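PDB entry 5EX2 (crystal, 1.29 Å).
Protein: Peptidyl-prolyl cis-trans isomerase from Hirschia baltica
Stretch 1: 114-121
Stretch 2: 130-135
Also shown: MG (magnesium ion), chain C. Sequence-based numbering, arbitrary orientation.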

# COMPACT_ATOMS: atom_id res chain seq x y z
N ASP A 114 -14.08 24.35 -4.56
CA ASP A 114 -14.88 24.15 -3.35
C ASP A 114 -15.52 22.77 -3.35
O ASP A 114 -16.18 22.38 -4.32
CB ASP A 114 -15.99 25.20 -3.24
CG ASP A 114 -15.47 26.62 -3.13
OD1 ASP A 114 -14.28 26.82 -2.81
OD2 ASP A 114 -16.27 27.55 -3.38
N GLN A 115 -15.35 22.05 -2.25
CA GLN A 115 -15.94 20.73 -2.08
C GLN A 115 -17.44 20.82 -1.88
O GLN A 115 -17.91 21.76 -1.24
CB GLN A 115 -15.30 20.02 -0.90
CG GLN A 115 -13.85 19.68 -1.13
CD GLN A 115 -13.11 19.29 0.13
OE1 GLN A 115 -13.59 19.49 1.24
NE2 GLN A 115 -11.93 18.71 -0.05
N THR A 116 -18.18 19.85 -2.41
CA THR A 116 -19.64 19.79 -2.24
C THR A 116 -20.16 18.39 -1.93
O THR A 116 -21.35 18.18 -1.92
CB THR A 116 -20.40 20.30 -3.48
OG1 THR A 116 -20.05 19.50 -4.62
CG2 THR A 116 -20.07 21.76 -3.76
N LYS A 117 -19.28 17.41 -1.72
CA LYS A 117 -19.73 16.03 -1.49
C LYS A 117 -19.52 15.59 -0.05
O LYS A 117 -18.86 16.28 0.74
CB LYS A 117 -19.04 15.06 -2.46
CG LYS A 117 -19.45 15.24 -3.92
CD LYS A 117 -18.87 14.14 -4.81
CE LYS A 117 -19.18 14.38 -6.29
NZ LYS A 117 -20.63 14.22 -6.61
N SER A 118 -20.09 14.44 0.30
CA SER A 118 -19.99 13.92 1.65
C SER A 118 -18.60 13.38 1.91
O SER A 118 -18.18 13.24 3.06
CB SER A 118 -21.01 12.82 1.90
OG SER A 118 -22.32 13.37 1.88
N GLN A 119 -17.90 13.05 0.83
CA GLN A 119 -16.56 12.50 0.93
C GLN A 119 -15.68 13.12 -0.12
O GLN A 119 -16.16 13.66 -1.10
CB GLN A 119 -16.59 10.97 0.76
CG GLN A 119 -17.28 10.29 1.92
CD GLN A 119 -17.62 8.83 1.71
OE1 GLN A 119 -18.33 8.26 2.52
NE2 GLN A 119 -17.09 8.21 0.64
N TYR A 120 -14.37 13.04 0.08
CA TYR A 120 -13.44 13.42 -0.98
C TYR A 120 -12.23 12.53 -0.83
O TYR A 120 -12.07 11.85 0.18
CB TYR A 120 -13.07 14.91 -0.92
CG TYR A 120 -12.22 15.31 0.25
CD1 TYR A 120 -12.78 15.66 1.47
CD2 TYR A 120 -10.84 15.38 0.12
CE1 TYR A 120 -11.97 16.04 2.54
CE2 TYR A 120 -10.02 15.74 1.18
CZ TYR A 120 -10.58 16.07 2.39
OH TYR A 120 -9.77 16.44 3.44
N THR A 121 -11.39 12.57 -1.86
CA THR A 121 -10.16 11.82 -1.86
C THR A 121 -8.97 12.75 -2.03
O THR A 121 -9.07 13.88 -2.52
CB THR A 121 -10.11 10.78 -2.99
OG1 THR A 121 -10.06 11.45 -4.25
CG2 THR A 121 -11.30 9.82 -2.94
N GLU A 130 -9.39 8.36 1.25
CA GLU A 130 -10.75 8.87 1.12
C GLU A 130 -11.24 9.20 2.52
O GLU A 130 -10.88 8.55 3.49
CB GLU A 130 -11.68 7.87 0.42
CG GLU A 130 -13.07 8.40 0.19
CD GLU A 130 -13.90 7.54 -0.71
OE1 GLU A 130 -13.59 6.34 -0.88
OE2 GLU A 130 -14.88 8.06 -1.24
N THR A 131 -12.07 10.23 2.62
CA THR A 131 -12.41 10.72 3.93
C THR A 131 -13.79 11.33 3.98
O THR A 131 -14.26 11.86 3.00
CB THR A 131 -11.39 11.78 4.38
OG1 THR A 131 -11.59 12.13 5.75
CG2 THR A 131 -11.40 13.02 3.49
N ARG A 132 -14.40 11.22 5.15
CA ARG A 132 -15.53 12.06 5.50
C ARG A 132 -15.01 13.49 5.66
O ARG A 132 -13.80 13.73 5.77
CB ARG A 132 -16.21 11.55 6.77
CG ARG A 132 -16.64 10.09 6.68
CD ARG A 132 -17.67 9.86 5.61
NE ARG A 132 -18.96 10.43 5.98
CZ ARG A 132 -20.06 10.35 5.23
NH1 ARG A 132 -20.04 9.70 4.07
NH2 ARG A 132 -21.18 10.89 5.66
N GLN A 133 -15.91 14.46 5.61
CA GLN A 133 -15.48 15.85 5.55
C GLN A 133 -14.79 16.31 6.83
O GLN A 133 -15.24 16.03 7.94
CB GLN A 133 -16.68 16.74 5.25
CG GLN A 133 -17.08 16.65 3.80
CD GLN A 133 -16.07 17.25 2.86
OE1 GLN A 133 -15.11 17.92 3.28
NE2 GLN A 133 -16.27 17.03 1.57
N ASP A 134 -13.72 17.08 6.66
CA ASP A 134 -12.91 17.55 7.78
C ASP A 134 -13.70 18.40 8.76
O ASP A 134 -13.40 18.42 9.95
CB ASP A 134 -11.72 18.34 7.25
CG ASP A 134 -10.94 17.56 6.21
OD1 ASP A 134 -10.04 16.80 6.58
OD2 ASP A 134 -11.27 17.70 5.01
N GLU A 135 -14.73 19.07 8.27
CA GLU A 135 -15.55 19.93 9.12
C GLU A 135 -16.23 19.14 10.24
O GLU A 135 -16.62 19.70 11.26
CB GLU A 135 -16.62 20.67 8.27
CG GLU A 135 -16.04 21.73 7.30
CD GLU A 135 -15.45 21.15 6.01
OE1 GLU A 135 -15.65 19.96 5.72
OE2 GLU A 135 -14.76 21.90 5.28
MG MG C . -14.44 20.20 3.37
O HOH W 1 -18.72 13.86 5.55
O HOH W 2 -16.59 20.61 2.56
O HOH W 3 -13.84 22.24 2.49
O HOH W 4 -12.17 19.66 4.15

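The strands of the two stretches run antiparallel, their axes at 153° and 4.7 Å apart at closest approach. Tyr 120 and Thr 131 form the hydrogen-bonded pair: Tyr 120 N donates to Thr 131 O (3.2 Å, 153° at the hydrogen), and Thr 131 N donates to Tyr 120 O (2.9 Å, 146°). Beyond it, water 1 donates to Ser 118 O (2.6 Å) and accepts from Gln 133 N (2.9 Å).

On the sheet face carrying Gln 119, the amide of that residue is used at both ends. Its OE1 accepts from Arg 132 NH1 (2.7 Å, 149°), near the guanidinium plane, while its NE2 donates to Glu 130 OE2 (2.9 Å, 130°).

On the other face, Thr 131 CG2 sits 3.5 Å from the Tyr 120 ring centroid, 22° off the normal, a CH-pi contact. At the ring edge, Tyr 120 OH donates to Asp 134 OD2 at a short 2.5 Å.

Gln 133 divides its amide: NE2 donates to Lys 117 O (2.8 Å, 152°), and OE1 binds magnesium (2.4 Å). Gln 115 OE1 also binds the ion (2.4 Å), which explains why two acceptors, Gln 115 OE1 and Gln 133 OE1, approach to 3.0 Å without a hydrogen bond. Glu 135 OE2 (2.6 Å from MG) and three waters complete six ligands.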